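Local coordinates for haloacid dehalogenase (Pseudomonas aeruginosa, PDB 3UMC), which probably hydrolyses the carbon-halogen bond of L-2-haloacids, as a member of the haloacid dehalogenase-like hydrolase superfamily, at residues H130-D135 and L244-Q249; M22-F27 and D135-A140; D35-L40 and E59-W64; Q45-E50 and Q110-F115. One frame throughout, in Å; residues are numbered along the deposited sequence.

Contact 1. Residues H130-D135 and L244-Q249; sequences HALKAD and LDLHRQ
Two helices that cover one side of the Rossmann-like core of this HAD-family protein, 125-132 and the C-terminal 243-251, meet where Ala131 and Leu132 pack against His247. The methyl of Ala131 sits over one face of the imidazole, CB 3.9 Å from the ring centroid and 20° off the normal, a CH-pi contact displaced toward the CG-ND1 side of the ring. The same methyl also touches Leu244, with CB 3.7 Å from CD2, so it is wedged between two side chains one helical turn apart. With CG anti to the backbone N (chi1 180°), His247 reaches off its own helix across Ala131. Leu132 runs past it in the opposite direction, and its CD2 lies 3.7 Å from His247 CB. Its other methyl, CD1, looks inward to Leu246 CD2 at 4.3 Å, and the Leu132 side chain goes on to touch Ile25 and Phe27 of the central strand. At the outer end Asp135 comes up to the imidazole edge: the carboxylate and ring planes are only 8° apart, but OD2 stays 4.1 Å from His247 NE2. No hydrogen bond joins the two segments, so the grip is apolar and van der Waals in kind. The Asp135 carboxylate could still favour a protonated His247 electrostatically, though the distance makes any such effect modest.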
# COMPACT_ATOMS: atom_id res chain seq x y z
N HIS A 130 -11.06 -4.10 -11.51
CA HIS A 130 -10.39 -5.22 -12.14
C HIS A 130 -10.12 -4.95 -13.53
O HIS A 130 -9.10 -5.41 -14.01
CB HIS A 130 -11.14 -6.55 -11.99
CG HIS A 130 -10.91 -7.18 -10.66
ND1 HIS A 130 -9.66 -7.58 -10.26
CD2 HIS A 130 -11.73 -7.36 -9.61
CE1 HIS A 130 -9.75 -8.06 -9.03
NE2 HIS A 130 -10.99 -7.92 -8.61
N ALA A 131 -11.00 -4.21 -14.22
CA ALA A 131 -10.68 -3.80 -15.57
C ALA A 131 -9.49 -2.79 -15.65
O ALA A 131 -8.59 -2.90 -16.51
CB ALA A 131 -11.94 -3.17 -16.26
N LEU A 132 -9.55 -1.74 -14.85
CA LEU A 132 -8.56 -0.68 -14.87
C LEU A 132 -7.19 -1.18 -14.46
O LEU A 132 -6.19 -0.63 -14.89
CB LEU A 132 -8.99 0.48 -13.97
CG LEU A 132 -10.24 1.22 -14.40
CD1 LEU A 132 -10.94 1.94 -13.24
CD2 LEU A 132 -9.92 2.15 -15.58
N LYS A 133 -7.11 -2.22 -13.63
CA LYS A 133 -5.83 -2.60 -13.04
C LYS A 133 -4.83 -3.15 -14.09
O LYS A 133 -3.58 -3.19 -13.85
CB LYS A 133 -6.01 -3.59 -11.89
CG LYS A 133 -6.10 -5.01 -12.37
CD LYS A 133 -6.32 -6.03 -11.26
CE LYS A 133 -6.84 -7.41 -11.83
NZ LYS A 133 -7.06 -8.39 -10.74
N ALA A 134 -5.36 -3.58 -15.23
CA ALA A 134 -4.54 -4.14 -16.26
C ALA A 134 -3.63 -3.07 -16.80
O ALA A 134 -2.48 -3.33 -17.14
CB ALA A 134 -5.45 -4.74 -17.41
N ASP A 135 -4.14 -1.86 -16.96
CA ASP A 135 -3.38 -0.83 -17.59
C ASP A 135 -2.77 0.21 -16.62
O ASP A 135 -1.90 0.91 -17.02
CB ASP A 135 -4.25 -0.20 -18.69
CG ASP A 135 -4.53 -1.23 -19.85
OD1 ASP A 135 -3.53 -1.73 -20.41
OD2 ASP A 135 -5.71 -1.62 -20.08
N LEU A 244 -16.53 1.06 -15.06
CA LEU A 244 -16.27 0.29 -16.30
C LEU A 244 -16.34 1.23 -17.49
O LEU A 244 -15.56 1.11 -18.43
CB LEU A 244 -17.29 -0.88 -16.51
CG LEU A 244 -16.94 -2.17 -15.78
CD1 LEU A 244 -18.18 -3.18 -15.78
CD2 LEU A 244 -15.61 -2.85 -16.34
N ASP A 245 -17.30 2.16 -17.44
CA ASP A 245 -17.35 3.23 -18.43
C ASP A 245 -16.09 4.12 -18.42
O ASP A 245 -15.64 4.55 -19.46
CB ASP A 245 -18.62 4.05 -18.25
CG ASP A 245 -18.78 5.13 -19.32
OD1 ASP A 245 -18.86 4.77 -20.52
OD2 ASP A 245 -18.81 6.36 -18.94
N LEU A 246 -15.47 4.31 -17.26
CA LEU A 246 -14.15 4.99 -17.16
C LEU A 246 -13.12 4.15 -17.90
O LEU A 246 -12.38 4.67 -18.74
CB LEU A 246 -13.72 5.24 -15.71
CG LEU A 246 -12.35 5.90 -15.47
CD1 LEU A 246 -12.30 7.26 -16.17
CD2 LEU A 246 -12.00 6.02 -13.99
N HIS A 247 -13.09 2.86 -17.63
CA HIS A 247 -12.25 1.97 -18.40
C HIS A 247 -12.50 2.03 -19.93
O HIS A 247 -11.54 2.16 -20.70
CB HIS A 247 -12.29 0.54 -17.90
CG HIS A 247 -11.43 -0.39 -18.70
ND1 HIS A 247 -11.96 -1.39 -19.49
CD2 HIS A 247 -10.09 -0.46 -18.85
CE1 HIS A 247 -10.97 -2.04 -20.08
NE2 HIS A 247 -9.82 -1.50 -19.70
N ARG A 248 -13.75 1.94 -20.36
CA ARG A 248 -14.08 2.09 -21.79
C ARG A 248 -13.49 3.39 -22.28
O ARG A 248 -12.78 3.37 -23.25
CB ARG A 248 -15.61 2.08 -22.02
CG ARG A 248 -16.03 1.57 -23.41
CD ARG A 248 -17.45 2.04 -23.88
NE ARG A 248 -17.94 3.35 -23.34
CZ ARG A 248 -17.58 4.58 -23.73
NH1 ARG A 248 -16.62 4.77 -24.64
NH2 ARG A 248 -18.15 5.65 -23.15
N GLN A 249 -13.76 4.53 -21.62
CA GLN A 249 -13.30 5.81 -22.17
C GLN A 249 -11.77 5.91 -22.21
O GLN A 249 -11.21 6.47 -23.13
CB GLN A 249 -13.85 7.02 -21.43
CG GLN A 249 -15.34 7.23 -21.59
CD GLN A 249 -15.81 8.45 -20.90
OE1 GLN A 249 -15.30 9.54 -21.17
NE2 GLN A 249 -16.80 8.32 -20.03

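Contact 2. Residues M22-F27 and D135-A140; sequences MRAILF and DYWLAA
Tyr136 lies crosswise to selenomethionine Met22 just ahead of two neighbouring parallel strands, 24-27 and 137-140, in the central sheet of the Rossmann-like HAD core. The Met22 side chain, bent at chi2 and chi3, brings SE to 4.5 Å from the Tyr136 ring centroid, 47° off the normal, an oblique Met-aromatic contact. Its terminal CE presses on the ring carbon CE1 at 3.5 Å, while the backbone O of Met22 meets the ring edge in plane. Ile25 CD1 comes in obliquely on the other side of the ring, nearest CD2 of Tyr136. On the sheet face that carries Ile25, Phe27 turns its ring edge to Leu138, ring atom CE2 to methyl CD2 at 4.0 Å, and Ile25 CG2 lies over one face of the phenyl ring. Leu250 of the C-terminal helix touches Met22, Ile25 and Tyr136. On the reverse face Ala24 packs on Trp137 and Leu26 on Ala139, where helix 176-186 covers the sheet with Leu186. Trp137 extends away from strand 24-27 and packs on Asp151 of the second subunit. Four backbone bonds set the register. Trp137 N gives to Arg23 O and Ala139 N to Ile25 O; in return Trp137 O receives Ile25 N at 2.8 Å, nearly straight at 172°, and Ala139 O receives Phe27 N at 2.8 Å.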
# COMPACT_ATOMS: atom_id res chain seq x y z
N MSE A 22 -0.22 8.73 -18.63
CA MSE A 22 -0.92 8.44 -17.36
C MSE A 22 -0.76 7.00 -16.90
O MSE A 22 -1.14 6.09 -17.62
CB MSE A 22 -2.39 8.84 -17.51
CG MSE A 22 -3.14 9.18 -16.20
SE MSE A 22 -3.83 7.48 -15.44
CE MSE A 22 -5.34 7.36 -16.63
N ARG A 23 -0.16 6.79 -15.72
CA ARG A 23 0.23 5.46 -15.25
C ARG A 23 -0.46 4.94 -13.99
O ARG A 23 -0.42 3.73 -13.72
CB ARG A 23 1.72 5.45 -15.01
CG ARG A 23 2.51 5.51 -16.39
CD ARG A 23 4.03 5.80 -16.26
NE ARG A 23 4.50 6.58 -17.40
CZ ARG A 23 4.70 6.12 -18.64
NH1 ARG A 23 4.46 4.83 -18.98
NH2 ARG A 23 5.14 6.96 -19.57
N ALA A 24 -1.07 5.85 -13.22
CA ALA A 24 -1.67 5.49 -11.96
C ALA A 24 -2.99 6.23 -11.80
O ALA A 24 -3.13 7.37 -12.21
CB ALA A 24 -0.73 5.83 -10.81
N ILE A 25 -3.96 5.58 -11.17
CA ILE A 25 -5.20 6.19 -10.84
C ILE A 25 -5.31 6.08 -9.36
O ILE A 25 -5.30 4.97 -8.76
CB ILE A 25 -6.42 5.48 -11.49
CG1 ILE A 25 -6.27 5.37 -12.98
CG2 ILE A 25 -7.68 6.25 -11.25
CD1 ILE A 25 -7.37 4.58 -13.64
N LEU A 26 -5.47 7.24 -8.75
CA LEU A 26 -5.79 7.33 -7.35
C LEU A 26 -7.31 7.43 -7.24
O LEU A 26 -7.97 8.10 -8.01
CB LEU A 26 -5.20 8.64 -6.80
CG LEU A 26 -3.69 8.89 -6.87
CD1 LEU A 26 -3.37 10.38 -6.43
CD2 LEU A 26 -3.00 7.94 -5.99
N PHE A 27 -7.84 6.82 -6.23
CA PHE A 27 -9.23 6.87 -5.99
C PHE A 27 -9.57 7.35 -4.60
O PHE A 27 -9.10 6.82 -3.65
CB PHE A 27 -9.81 5.43 -6.05
CG PHE A 27 -9.82 4.83 -7.38
CD1 PHE A 27 -10.94 4.89 -8.16
CD2 PHE A 27 -8.71 4.15 -7.84
CE1 PHE A 27 -10.98 4.30 -9.34
CE2 PHE A 27 -8.75 3.55 -9.09
CZ PHE A 27 -9.86 3.62 -9.82
N ASP A 135 -4.14 -1.86 -16.96
CA ASP A 135 -3.38 -0.83 -17.59
C ASP A 135 -2.77 0.21 -16.62
O ASP A 135 -1.90 0.91 -17.02
CB ASP A 135 -4.25 -0.20 -18.69
CG ASP A 135 -4.53 -1.23 -19.85
OD1 ASP A 135 -3.53 -1.73 -20.41
OD2 ASP A 135 -5.71 -1.62 -20.08
N TYR A 136 -3.17 0.21 -15.34
CA TYR A 136 -2.87 1.31 -14.40
C TYR A 136 -2.68 0.79 -13.04
O TYR A 136 -3.28 -0.24 -12.65
CB TYR A 136 -4.01 2.34 -14.33
CG TYR A 136 -4.44 2.85 -15.66
CD1 TYR A 136 -3.69 3.81 -16.33
CD2 TYR A 136 -5.58 2.34 -16.28
CE1 TYR A 136 -4.06 4.26 -17.58
CE2 TYR A 136 -5.97 2.79 -17.53
CZ TYR A 136 -5.18 3.73 -18.18
OH TYR A 136 -5.54 4.17 -19.40
N TRP A 137 -1.77 1.41 -12.31
CA TRP A 137 -1.68 1.16 -10.91
C TRP A 137 -2.92 1.77 -10.29
O TRP A 137 -3.33 2.88 -10.62
CB TRP A 137 -0.45 1.87 -10.29
CG TRP A 137 0.86 1.27 -10.62
CD1 TRP A 137 1.10 0.02 -11.11
CD2 TRP A 137 2.14 1.87 -10.45
NE1 TRP A 137 2.45 -0.18 -11.25
CE2 TRP A 137 3.11 0.95 -10.86
CE3 TRP A 137 2.57 3.09 -9.93
CZ2 TRP A 137 4.47 1.22 -10.82
CZ3 TRP A 137 3.92 3.38 -9.93
CH2 TRP A 137 4.85 2.44 -10.36
N LEU A 138 -3.44 1.09 -9.31
CA LEU A 138 -4.61 1.59 -8.57
C LEU A 138 -4.23 1.84 -7.15
O LEU A 138 -3.70 0.94 -6.46
CB LEU A 138 -5.79 0.59 -8.61
CG LEU A 138 -6.19 -0.03 -9.94
CD1 LEU A 138 -7.45 -0.94 -9.81
CD2 LEU A 138 -6.36 1.06 -11.06
N ALA A 139 -4.52 3.04 -6.66
CA ALA A 139 -4.25 3.33 -5.24
C ALA A 139 -5.36 4.12 -4.58
O ALA A 139 -5.98 4.96 -5.19
CB ALA A 139 -2.88 4.07 -5.13
N ALA A 140 -5.66 3.78 -3.33
CA ALA A 140 -6.59 4.46 -2.52
C ALA A 140 -5.99 5.78 -2.11
O ALA A 140 -4.84 5.82 -1.67
CB ALA A 140 -6.96 3.60 -1.21

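Contact 3. Residues D35-L40 and E59-W64; sequences DWRSSL and ELTDRW
Arg37 NE donates to Asp62 OD1 at 2.9 Å, and beside it NH2 donates to OD2, also at 2.9 Å, with an N-H...O angle of 169°. The guanidinium therefore grips the carboxylate side-on, one nitrogen to each oxygen, and both oxygens use their syn lone pairs. The two planes are 25° apart, close to coplanar, and the paired bonds limit rotation of both groups. Arg37 gets there with an extended chain from CG to NE. This salt bridge flanks a helix-helix packing in the helical cap of the HAD fold: helices 36-50 and 57-67 pack with their short segments running in broadly opposed directions, 141° between them and the axes 9.8 Å apart at closest approach. Asp35 is the N-cap of the first, its OD1 accepting from Ser38 N. Between the helices Thr61 points its methyl CG2 at the edge of the Trp36 indole, 3.9 Å from CZ3, and rests on Leu40 CB as well. Thr61 OG1 bonds back to Cys57 O within its own helix, which satisfies the hydroxyl in this buried place. Trp36 anchors its NE1 on Glu221. Further along the interface, Leu40 CD2 meets the Trp64 ring 4.1 Å from CE3, the two side chains crossing at about a right angle; Trp64 NE1 bonds to His89 O.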
# COMPACT_ATOMS: atom_id res chain seq x y z
N ASP A 35 -20.65 2.35 -0.71
CA ASP A 35 -21.86 3.00 -0.20
C ASP A 35 -21.86 2.88 1.29
O ASP A 35 -22.40 1.92 1.85
CB ASP A 35 -23.07 2.28 -0.80
CG ASP A 35 -24.42 2.85 -0.35
OD1 ASP A 35 -24.50 3.86 0.41
OD2 ASP A 35 -25.38 2.20 -0.81
N TRP A 36 -21.29 3.88 1.95
CA TRP A 36 -21.14 3.84 3.38
C TRP A 36 -22.53 3.95 4.07
O TRP A 36 -22.79 3.28 5.04
CB TRP A 36 -20.16 4.93 3.85
CG TRP A 36 -20.47 6.26 3.38
CD1 TRP A 36 -20.03 6.87 2.21
CD2 TRP A 36 -21.35 7.20 4.02
NE1 TRP A 36 -20.59 8.14 2.09
CE2 TRP A 36 -21.41 8.35 3.18
CE3 TRP A 36 -22.14 7.15 5.19
CZ2 TRP A 36 -22.22 9.44 3.49
CZ3 TRP A 36 -22.93 8.25 5.51
CH2 TRP A 36 -22.97 9.38 4.66
N ARG A 37 -23.40 4.80 3.54
CA ARG A 37 -24.64 5.10 4.20
C ARG A 37 -25.53 3.85 4.33
O ARG A 37 -25.99 3.54 5.48
CB ARG A 37 -25.36 6.20 3.44
CG ARG A 37 -26.70 6.57 4.01
CD ARG A 37 -27.24 7.81 3.37
NE ARG A 37 -28.34 8.38 4.15
CZ ARG A 37 -29.61 8.02 4.03
NH1 ARG A 37 -29.98 7.09 3.17
NH2 ARG A 37 -30.53 8.60 4.78
N SER A 38 -25.75 3.13 3.22
CA SER A 38 -26.50 1.86 3.29
C SER A 38 -25.88 0.85 4.26
O SER A 38 -26.61 0.13 5.01
CB SER A 38 -26.63 1.12 1.94
OG SER A 38 -27.37 1.86 1.00
N SER A 39 -24.54 0.73 4.22
CA SER A 39 -23.85 -0.25 5.06
C SER A 39 -23.95 0.12 6.53
O SER A 39 -24.06 -0.76 7.38
CB SER A 39 -22.37 -0.35 4.65
OG SER A 39 -22.28 -0.82 3.31
N LEU A 40 -23.86 1.39 6.86
CA LEU A 40 -23.99 1.73 8.24
C LEU A 40 -25.45 1.48 8.67
O LEU A 40 -25.69 0.89 9.71
CB LEU A 40 -23.55 3.17 8.53
CG LEU A 40 -22.08 3.29 8.98
CD1 LEU A 40 -21.04 2.71 7.95
CD2 LEU A 40 -21.76 4.70 9.28
N GLU A 59 -30.74 8.62 11.36
CA GLU A 59 -30.37 9.89 11.94
C GLU A 59 -28.94 9.84 12.49
O GLU A 59 -28.16 10.79 12.29
CB GLU A 59 -31.41 10.30 13.02
CG GLU A 59 -31.60 11.80 13.28
CD GLU A 59 -32.65 12.09 14.41
OE1 GLU A 59 -33.62 11.31 14.57
OE2 GLU A 59 -32.50 13.10 15.16
N LEU A 60 -28.60 8.74 13.16
CA LEU A 60 -27.23 8.46 13.63
C LEU A 60 -26.21 8.45 12.49
O LEU A 60 -25.20 9.16 12.54
CB LEU A 60 -27.16 7.11 14.34
CG LEU A 60 -27.55 7.13 15.81
CD1 LEU A 60 -27.69 5.69 16.35
CD2 LEU A 60 -26.52 7.95 16.59
N THR A 61 -26.52 7.66 11.47
CA THR A 61 -25.66 7.53 10.30
C THR A 61 -25.41 8.88 9.67
O THR A 61 -24.27 9.25 9.45
CB THR A 61 -26.22 6.58 9.30
OG1 THR A 61 -26.30 5.28 9.90
CG2 THR A 61 -25.36 6.57 8.04
N ASP A 62 -26.48 9.64 9.42
CA ASP A 62 -26.37 10.91 8.72
C ASP A 62 -25.70 12.00 9.53
O ASP A 62 -24.91 12.78 9.00
CB ASP A 62 -27.75 11.36 8.20
CG ASP A 62 -28.19 10.54 6.99
OD1 ASP A 62 -27.32 9.77 6.49
OD2 ASP A 62 -29.39 10.65 6.56
N ARG A 63 -26.01 12.06 10.82
CA ARG A 63 -25.36 13.01 11.69
C ARG A 63 -23.87 12.68 11.89
O ARG A 63 -23.04 13.58 11.99
CB ARG A 63 -26.10 13.07 13.04
CG ARG A 63 -27.53 13.77 13.00
CD ARG A 63 -27.42 15.32 13.00
NE ARG A 63 -26.52 15.83 14.04
CZ ARG A 63 -26.82 15.94 15.33
NH1 ARG A 63 -28.03 15.56 15.79
NH2 ARG A 63 -25.91 16.42 16.19
N TRP A 64 -23.53 11.40 11.99
CA TRP A 64 -22.15 10.98 12.25
C TRP A 64 -21.23 11.47 11.12
O TRP A 64 -20.17 12.04 11.36
CB TRP A 64 -22.09 9.47 12.35
CG TRP A 64 -20.89 8.91 13.03
CD1 TRP A 64 -19.82 9.59 13.54
CD2 TRP A 64 -20.65 7.55 13.25
NE1 TRP A 64 -18.93 8.71 14.12
CE2 TRP A 64 -19.41 7.45 13.93
CE3 TRP A 64 -21.35 6.40 12.95
CZ2 TRP A 64 -18.89 6.25 14.29
CZ3 TRP A 64 -20.83 5.23 13.30
CH2 TRP A 64 -19.63 5.13 13.98

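Contact 4. Residues Q45-E50 and Q110-F115; sequences QALERE and QRITGF
This is a side-chain contact between two helices of the cap, apolar inside and charged at its outer end, joining the C-terminal part of helix 36-50 to the end of helix 106-113. The backbones stand well apart, with Leu47 CA 9.2 Å from Ile112 CA, so long side chains do the bridging. Leu47 is the apolar centre. Its CD1 lies over a face of the Arg111 guanidinium, 3.3 Å from NH1, while CD2 turns inward to Ile112 CG1 at 4.1 Å and to Phe115 CZ at 4.3 Å. Arg111, CG anti to the backbone N (chi1 -168°) and extended as far as NE, passes alongside Leu47, running the other way, to reach Glu50. There the carboxylate comes to the guanidinium edge in a long salt bridge: Glu50 OE1 is 3.4 Å from Arg111 NH1, and NH2 reaches both oxygens, all three bonds weak. The planes are turned 41° apart, far from a flat paired grip, and both residues are exposed, so solvent probably weakens the attraction. Phe115 stacks edge-to-face with Phe44, and Ile112 also touches Phe44 and Trp64. Leu47, with Ile112 and Phe115 on its inner side and the Arg111-Glu50 pair at the rim, joins two helices of the helical cap domain characteristic of L-2-haloacid dehalogenases.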
# COMPACT_ATOMS: atom_id res chain seq x y z
N GLN A 45 -29.29 -1.63 12.20
CA GLN A 45 -30.52 -2.44 12.25
C GLN A 45 -30.30 -3.88 12.70
O GLN A 45 -31.23 -4.51 13.21
CB GLN A 45 -31.15 -2.56 10.87
CG GLN A 45 -31.73 -1.29 10.25
CD GLN A 45 -32.37 -1.57 8.92
OE1 GLN A 45 -31.88 -2.40 8.15
NE2 GLN A 45 -33.46 -0.88 8.62
N ALA A 46 -29.13 -4.43 12.39
CA ALA A 46 -28.76 -5.75 12.89
C ALA A 46 -28.55 -5.67 14.39
O ALA A 46 -28.80 -6.62 15.12
CB ALA A 46 -27.53 -6.24 12.21
N LEU A 47 -28.08 -4.51 14.83
CA LEU A 47 -27.86 -4.24 16.21
C LEU A 47 -29.19 -4.03 16.95
O LEU A 47 -29.40 -4.55 18.07
CB LEU A 47 -27.04 -2.97 16.32
CG LEU A 47 -26.44 -2.66 17.67
CD1 LEU A 47 -25.51 -3.82 18.15
CD2 LEU A 47 -25.72 -1.32 17.58
N GLU A 48 -30.08 -3.25 16.34
CA GLU A 48 -31.35 -2.97 16.97
C GLU A 48 -32.06 -4.32 17.22
O GLU A 48 -32.63 -4.53 18.29
CB GLU A 48 -32.19 -1.94 16.18
CG GLU A 48 -33.20 -2.54 15.23
CD GLU A 48 -34.19 -1.52 14.66
OE1 GLU A 48 -34.22 -0.32 15.06
OE2 GLU A 48 -34.97 -1.95 13.80
N ARG A 49 -31.94 -5.26 16.27
CA ARG A 49 -32.54 -6.58 16.41
C ARG A 49 -31.97 -7.41 17.56
O ARG A 49 -32.67 -8.26 18.11
CB ARG A 49 -32.41 -7.36 15.12
CG ARG A 49 -33.23 -8.66 15.07
CD ARG A 49 -32.76 -9.61 13.96
NE ARG A 49 -31.30 -9.85 13.99
CZ ARG A 49 -30.39 -9.35 13.13
NH1 ARG A 49 -29.10 -9.64 13.28
NH2 ARG A 49 -30.76 -8.58 12.10
N GLU A 50 -30.69 -7.18 17.87
CA GLU A 50 -30.00 -7.88 18.94
C GLU A 50 -30.25 -7.19 20.28
O GLU A 50 -30.39 -7.87 21.31
CB GLU A 50 -28.47 -7.92 18.70
CG GLU A 50 -28.00 -8.88 17.59
CD GLU A 50 -26.47 -8.90 17.35
OE1 GLU A 50 -25.68 -8.66 18.30
OE2 GLU A 50 -26.06 -9.20 16.20
N GLN A 110 -16.71 0.30 20.46
CA GLN A 110 -15.67 -0.21 19.58
C GLN A 110 -16.32 -0.86 18.38
O GLN A 110 -15.89 -0.64 17.26
CB GLN A 110 -14.76 -1.20 20.30
CG GLN A 110 -13.81 -0.50 21.24
CD GLN A 110 -12.84 -1.42 21.94
OE1 GLN A 110 -12.71 -2.61 21.58
NE2 GLN A 110 -12.15 -0.89 22.94
N ARG A 111 -17.36 -1.62 18.65
CA ARG A 111 -18.10 -2.31 17.64
C ARG A 111 -18.73 -1.33 16.64
O ARG A 111 -18.63 -1.52 15.43
CB ARG A 111 -19.18 -3.15 18.29
CG ARG A 111 -19.81 -4.11 17.35
CD ARG A 111 -21.16 -4.53 17.87
NE ARG A 111 -21.77 -5.49 16.96
CZ ARG A 111 -22.77 -6.30 17.29
NH1 ARG A 111 -23.29 -6.28 18.52
NH2 ARG A 111 -23.25 -7.13 16.38
N ILE A 112 -19.37 -0.28 17.14
CA ILE A 112 -20.09 0.65 16.27
C ILE A 112 -19.12 1.48 15.41
O ILE A 112 -19.35 1.64 14.24
CB ILE A 112 -21.05 1.56 17.10
CG1 ILE A 112 -22.16 0.71 17.75
CG2 ILE A 112 -21.67 2.66 16.25
CD1 ILE A 112 -22.76 1.39 19.00
N THR A 113 -18.05 1.98 16.01
CA THR A 113 -16.97 2.63 15.32
C THR A 113 -16.38 1.83 14.15
O THR A 113 -15.90 2.43 13.18
CB THR A 113 -15.88 2.96 16.31
OG1 THR A 113 -16.41 3.94 17.20
CG2 THR A 113 -14.64 3.53 15.63
N GLY A 114 -16.40 0.50 14.26
CA GLY A 114 -15.84 -0.41 13.27
C GLY A 114 -16.84 -0.73 12.15
O GLY A 114 -16.56 -1.52 11.23
N PHE A 115 -18.02 -0.15 12.26
CA PHE A 115 -19.03 -0.19 11.20
C PHE A 115 -18.49 0.33 9.88
O PHE A 115 -18.79 -0.18 8.83
CB PHE A 115 -20.22 0.69 11.59
CG PHE A 115 -21.21 0.01 12.50
CD1 PHE A 115 -20.96 -1.23 13.09
CD2 PHE A 115 -22.45 0.63 12.76
CE1 PHE A 115 -21.91 -1.84 13.91
CE2 PHE A 115 -23.41 -0.00 13.61
CZ PHE A 115 -23.12 -1.22 14.15

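Overall arrangement
From the N terminus the chain enters the central sheet at 22-27, then leaves it for the cap. Contact 3 closes a short loop there when 59-64 folds back on 35-40; contact 4 brings 110-115 to 45-50, and the two cross along the chain, sharing helix 36-50 and touching through Trp64 and Ile112. Both fall within the long excursion that contact 2 ends by laying 135-140 beside 22-27. Contact 1 crosses contact 2: 130-135 waits for the C-terminal helix at 244-249. Contacts 1 and 2 touch and share Asp135, tying helices to core sheet, while contacts 2 and 3 have centres about 28 Å apart.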